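Glutaminase 1 (Escherichia coli, PDB 1U60) catalyses the hydrolysis of L-glutamine to L-glutamate and ammonium, acting as a glutaminase of the beta-lactamase clan. Local coordinates at residues A[44-49]-A[201-206]; A[6-11]-A[51-56]. All coordinates share one frame; numbering follows the deposited sequence. Where two conformers were deposited one is given.

Interaction 1: A[44-49]-A[201-206]; sequences AIVTCD and NTIELA. With EDO (1,2-ethanediol), chain I.
Glu204 OE1 is gripped by two partners, the backbone N-H of Asn201 and the guanidinium of Arg61, which makes a salt bridge with it. The Asn201 N to Glu204 OE1 bond is 2.9 Å long and comes from above the carboxylate plane. In return, Glu204 N donates to Asn201 OD1 at 2.8 Å, nearly along the C=O axis (167°). These reciprocal bonds make a capping box, with Asn201 as N-cap of the helix. Asn201 CG takes the crowded position between N and the carbonyl carbon (chi1 61°), which turns OD1 back over the first turn. Asn201 ND2 donates almost straight to O2 of a 1,2-ethanediol, probably from the crystallisation liquor, at 3.0 Å.

Against strand 44-47 the contact is van der Waals packing of methyl groups on side chains and backbone, and no hydrogen bond crosses it. Ala44 CB is wedged between two helix side chains, 4.0 Å from both Thr202 CG2 and Ile203 CG1. Val46 has CG2 anti to its carbonyl carbon, which sets this methyl 3.7 Å from Ala206 CB. The short axes come within 7.3 Å, crossing at -40°, with the CB atoms of Ala44 and Ala206 pointing into the interface. Strand 42-47 lies between strands 52-56 and 274-279, and helix 202-213 packs across all three: Ile203 touches Val52 and Ser54, while Ala206 also meets Ala277.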
loop_
_atom_site.group_PDB
_atom_site.type_symbol
_atom_site.label_atom_id
_atom_site.label_comp_id
_atom_site.label_asym_id
_atom_site.label_seq_id
_atom_site.Cartn_x
_atom_site.Cartn_y
_atom_site.Cartn_z
ATOM N N ALA A 44 -16.850 -0.205 16.764
ATOM C CA ALA A 44 -17.583 1.059 16.620
ATOM C C ALA A 44 -17.378 1.698 15.257
ATOM O O ALA A 44 -16.339 1.569 14.658
ATOM C CB ALA A 44 -17.167 2.092 17.704
ATOM N N ILE A 45 -18.383 2.491 14.853
ATOM C CA ILE A 45 -18.321 3.411 13.745
ATOM C C ILE A 45 -18.558 4.833 14.278
ATOM O O ILE A 45 -19.431 5.080 15.105
ATOM C CB ILE A 45 -19.455 3.116 12.757
ATOM C CG1 ILE A 45 -19.267 1.782 12.047
ATOM C CG2 ILE A 45 -19.639 4.253 11.770
ATOM C CD1 ILE A 45 -20.501 1.268 11.299
ATOM N N VAL A 46 -17.739 5.767 13.790
ATOM C CA VAL A 46 -18.014 7.169 13.920
ATOM C C VAL A 46 -18.043 7.753 12.508
ATOM O O VAL A 46 -17.064 7.676 11.779
ATOM C CB VAL A 46 -16.995 7.885 14.790
ATOM C CG1 VAL A 46 -17.334 9.423 14.782
ATOM C CG2 VAL A 46 -17.044 7.317 16.224
ATOM N N THR A 47 -19.180 8.325 12.110
ATOM C CA THR A 47 -19.328 8.812 10.731
ATOM C C THR A 47 -18.810 10.228 10.608
ATOM O O THR A 47 -18.658 10.914 11.601
ATOM C CB THR A 47 -20.810 8.795 10.251
ATOM O OG1 THR A 47 -21.586 9.821 10.904
ATOM C CG2 THR A 47 -21.482 7.463 10.638
ATOM N N CYS A 48 -18.579 10.646 9.367
ATOM C CA CYS A 48 -18.156 12.010 9.071
ATOM C C CYS A 48 -19.180 13.042 9.446
ATOM O O CYS A 48 -18.858 14.234 9.569
ATOM C CB CYS A 48 -17.796 12.126 7.592
ATOM S SG CYS A 48 -16.235 11.291 7.365
ATOM N N ASP A 49 -20.410 12.612 9.667
ATOM C CA ASP A 49 -21.447 13.510 10.186
ATOM C C ASP A 49 -21.626 13.495 11.691
ATOM O O ASP A 49 -22.530 14.145 12.193
ATOM C CB ASP A 49 -22.794 13.256 9.482
ATOM C CG ASP A 49 -22.756 13.674 8.030
ATOM O OD1 ASP A 49 -22.233 14.789 7.768
ATOM O OD2 ASP A 49 -23.170 12.957 7.083
ATOM N N ASN A 201 -10.757 4.612 24.346
ATOM C CA ASN A 201 -11.703 3.549 24.117
ATOM C C ASN A 201 -12.000 3.376 22.637
ATOM O O ASN A 201 -11.445 4.085 21.780
ATOM C CB ASN A 201 -12.985 3.695 24.927
ATOM C CG ASN A 201 -13.735 4.914 24.630
ATOM O OD1 ASN A 201 -13.829 5.358 23.470
ATOM N ND2 ASN A 201 -14.331 5.515 25.696
ATOM N N THR A 202 -12.853 2.440 22.330
ATOM C CA THR A 202 -13.063 2.089 20.928
ATOM C C THR A 202 -13.763 3.226 20.171
ATOM O O THR A 202 -13.525 3.411 18.968
ATOM C CB THR A 202 -13.821 0.797 20.837
ATOM O OG1 THR A 202 -13.014 -0.251 21.411
ATOM C CG2 THR A 202 -14.048 0.335 19.379
ATOM N N ILE A 203 -14.663 3.938 20.853
ATOM C CA ILE A 203 -15.314 5.087 20.233
ATOM C C ILE A 203 -14.302 6.175 19.931
ATOM O O ILE A 203 -14.377 6.819 18.893
ATOM C CB ILE A 203 -16.530 5.520 21.067
ATOM C CG1 ILE A 203 -17.652 4.483 20.820
ATOM C CG2 ILE A 203 -17.058 6.866 20.628
ATOM C CD1 ILE A 203 -18.783 4.568 21.747
ATOM N N GLU A 204 -13.394 6.425 20.875
ATOM C CA GLU A 204 -12.332 7.398 20.678
ATOM C C GLU A 204 -11.417 7.017 19.531
ATOM O O GLU A 204 -11.064 7.855 18.714
ATOM C CB GLU A 204 -11.574 7.583 21.977
ATOM C CG GLU A 204 -12.466 8.342 22.964
ATOM C CD GLU A 204 -11.999 8.299 24.427
ATOM O OE1 GLU A 204 -11.142 7.441 24.809
ATOM O OE2 GLU A 204 -12.574 9.123 25.202
ATOM N N LEU A 205 -11.093 5.727 19.429
ATOM C CA LEU A 205 -10.299 5.253 18.284
ATOM C C LEU A 205 -11.011 5.463 16.967
ATOM O O LEU A 205 -10.408 5.938 16.002
ATOM C CB LEU A 205 -9.875 3.819 18.484
ATOM C CG LEU A 205 -9.019 3.152 17.414
ATOM C CD1 LEU A 205 -7.762 4.016 17.189
ATOM C CD2 LEU A 205 -8.612 1.738 17.771
ATOM N N ALA A 206 -12.289 5.115 16.917
ATOM C CA ALA A 206 -13.101 5.356 15.739
ATOM C C ALA A 206 -13.219 6.817 15.401
ATOM O O ALA A 206 -13.325 7.173 14.242
ATOM C CB ALA A 206 -14.486 4.708 15.857
HETATM C C1 EDO I . -18.300 6.734 25.054
HETATM O O1 EDO I . -17.953 5.398 25.519
HETATM C C2 EDO I . -17.099 7.472 24.462
HETATM O O2 EDO I . -16.124 7.933 25.417
#

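Interaction 2: A[6-11]-A[51-56]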
loop_
_atom_site.group_PDB
_atom_site.type_symbol
_atom_site.label_atom_id
_atom_site.label_comp_id
_atom_site.label_asym_id
_atom_site.label_seq_id
_atom_site.Cartn_x
_atom_site.Cartn_y
_atom_site.Cartn_z
ATOM N N LYS A 6 -28.761 0.344 9.257
ATOM C CA LYS A 6 -27.753 -0.543 8.642
ATOM C C LYS A 6 -26.408 -0.433 9.366
ATOM O O LYS A 6 -25.715 -1.424 9.539
ATOM C CB LYS A 6 -27.586 -0.290 7.141
ATOM C CG LYS A 6 -28.743 -0.815 6.318
ATOM C CD LYS A 6 -28.640 -0.448 4.866
ATOM C CE LYS A 6 -29.743 -1.175 4.036
ATOM N NZ LYS A 6 -30.128 -0.357 2.828
ATOM N N LEU A 7 -26.053 0.764 9.826
ATOM C CA LEU A 7 -24.773 0.947 10.519
ATOM C C LEU A 7 -24.774 0.272 11.890
ATOM O O LEU A 7 -23.830 -0.432 12.252
ATOM C CB LEU A 7 -24.451 2.440 10.661
ATOM C CG LEU A 7 -23.637 3.107 9.540
ATOM C CD1 LEU A 7 -24.043 2.811 8.166
ATOM C CD2 LEU A 7 -23.648 4.605 9.790
ATOM N N GLN A 8 -25.863 0.435 12.651
ATOM C CA GLN A 8 -25.950 -0.226 13.924
ATOM C C GLN A 8 -25.993 -1.749 13.704
ATOM O O GLN A 8 -25.374 -2.483 14.440
ATOM C CB GLN A 8 -27.163 0.237 14.723
ATOM C CG GLN A 8 -27.206 -0.430 16.096
ATOM C CD GLN A 8 -26.135 0.108 17.040
ATOM O OE1 GLN A 8 -25.377 -0.645 17.651
ATOM N NE2 GLN A 8 -26.078 1.404 17.160
ATOM N N GLN A 9 -26.700 -2.207 12.671
ATOM C CA GLN A 9 -26.733 -3.641 12.354
ATOM C C GLN A 9 -25.374 -4.191 12.020
ATOM O O GLN A 9 -25.048 -5.304 12.383
ATOM C CB GLN A 9 -27.653 -3.954 11.160
ATOM C CG GLN A 9 -29.135 -3.929 11.467
ATOM C CD GLN A 9 -29.973 -4.211 10.228
ATOM O OE1 GLN A 9 -29.515 -4.937 9.311
ATOM N NE2 GLN A 9 -31.201 -3.662 10.192
ATOM N N ALA A 10 -24.583 -3.417 11.289
ATOM C CA ALA A 10 -23.245 -3.832 10.922
ATOM C C ALA A 10 -22.348 -4.011 12.118
ATOM O O ALA A 10 -21.701 -5.032 12.205
ATOM C CB ALA A 10 -22.631 -2.874 9.906
ATOM N N VAL A 11 -22.310 -3.063 13.077
ATOM C CA VAL A 11 -21.475 -3.257 14.252
ATOM C C VAL A 11 -22.025 -4.380 15.156
ATOM O O VAL A 11 -21.241 -5.107 15.745
ATOM C CB VAL A 11 -21.231 -1.975 15.150
ATOM C CG1 VAL A 11 -20.551 -0.878 14.315
ATOM C CG2 VAL A 11 -22.467 -1.458 15.773
ATOM N N ASN A 51 -22.232 10.849 13.838
ATOM C CA ASN A 51 -23.049 9.795 14.426
ATOM C C ASN A 51 -22.193 8.631 14.885
ATOM O O ASN A 51 -21.222 8.275 14.202
ATOM C CB ASN A 51 -24.116 9.348 13.412
ATOM C CG ASN A 51 -25.164 10.444 13.219
ATOM O OD1 ASN A 51 -25.726 10.895 14.226
ATOM N ND2 ASN A 51 -25.306 10.969 12.005
ATOM N N VAL A 52 -22.586 7.997 15.989
ATOM C CA VAL A 52 -21.765 7.002 16.652
ATOM C C VAL A 52 -22.584 5.749 16.851
ATOM O O VAL A 52 -23.699 5.828 17.363
ATOM C CB VAL A 52 -21.272 7.480 18.048
ATOM C CG1 VAL A 52 -20.463 6.400 18.717
ATOM C CG2 VAL A 52 -20.469 8.751 17.925
ATOM N N TYR A 53 -22.035 4.604 16.466
ATOM C CA TYR A 53 -22.690 3.299 16.575
ATOM C C TYR A 53 -21.677 2.337 17.165
ATOM O O TYR A 53 -20.547 2.249 16.662
ATOM C CB TYR A 53 -23.121 2.754 15.212
ATOM C CG TYR A 53 -23.979 3.729 14.481
ATOM C CD1 TYR A 53 -25.359 3.809 14.747
ATOM C CD2 TYR A 53 -23.418 4.667 13.608
ATOM C CE1 TYR A 53 -26.158 4.793 14.134
ATOM C CE2 TYR A 53 -24.202 5.620 12.995
ATOM C CZ TYR A 53 -25.564 5.679 13.244
ATOM O OH TYR A 53 -26.321 6.646 12.644
ATOM N N SER A 54 -22.048 1.585 18.189
ATOM C CA SER A 54 -21.092 0.626 18.745
ATOM C C SER A 54 -21.733 -0.599 19.335
ATOM O O SER A 54 -22.941 -0.644 19.522
ATOM C CB SER A 54 -20.210 1.311 19.781
ATOM O OG SER A 54 -20.878 1.413 21.036
ATOM N N ALA A 55 -20.893 -1.588 19.602
ATOM C CA ALA A 55 -21.274 -2.841 20.235
ATOM C C ALA A 55 -20.130 -3.310 21.083
ATOM O O ALA A 55 -18.955 -3.028 20.794
ATOM C CB ALA A 55 -21.600 -3.922 19.159
ATOM N N GLY A 56 -20.452 -4.002 22.176
ATOM C CA GLY A 56 -19.453 -4.501 23.082
ATOM C C GLY A 56 -18.969 -3.486 24.073
ATOM O O GLY A 56 -19.652 -2.484 24.382
#
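Tyr53 has CG anti to its carbonyl carbon (chi1 -55°), which directs the ring at helix 6-11, and Leu7, with chi1 at an unusual -91°, lays its side chain against that ring. Leu7 CB lies over one face, 4.0 Å from the Tyr53 ring centroid and 15° off the ring normal, a CH-pi contact displaced toward the rim. The branch end continues along the same rim, bringing Leu7 CD2 to 3.4 Å from Tyr53 CE2, which is tight for two carbons. Gln8, with CG anti to its backbone N and the chain bent at chi2, passes on the CD1 side; its CB is 4.0 Å from Tyr53 CD1, and the amide group ends beside the ring edge.

One turn later, Val11 meets backbone instead of a ring. Its CG2, in the crowded position between N and the carbonyl carbon, stands 3.7 Å from Ser54 C, while CG1 is 3.9 Å from Tyr53 O. Ala55 CB returns the contact at 3.6 Å from Val11 O. Ser54 CB points away from the helix, and its OG is hydrogen-bonded to Ser58 OG.

The two short axes approach to 7.3 Å, 24° from parallel. Leu7 and Ala10 also touch Leu303, so helix 4-18 packs against helix 290-303, while Leu7 and Val11 reach past the edge strand to Ile45 of strand 42-47 in a five-stranded antiparallel sheet. Terminal helices laid on one face of such a sheet are a hallmark of the serine beta-lactamase-like fold, consistent with this glutaminase's clan.

In the fold
Strands 42-47 and 52-56 are neighbours in one sheet, and the two contacts use its two faces. Side chains alternate accordingly: Ala44 and Val46 serve interaction 1, whereas Ile45 points away from helix 202-213 and reaches Val11 of interaction 2, where Thr47 also meets Leu7. The backbones join them through a probable hydrogen bond, with Ile45 N 2.8 Å from Tyr53 O. Interaction 1 is buried and uses alanine and branched aliphatic methyl groups, with no hydrogen bond between its segments, while a capping box holds the start of the helix. Interaction 2, on the edge strand and farther from the chain's centre, is only partly buried and brings in an aromatic ring, Tyr53, beside aliphatic contacts to backbone.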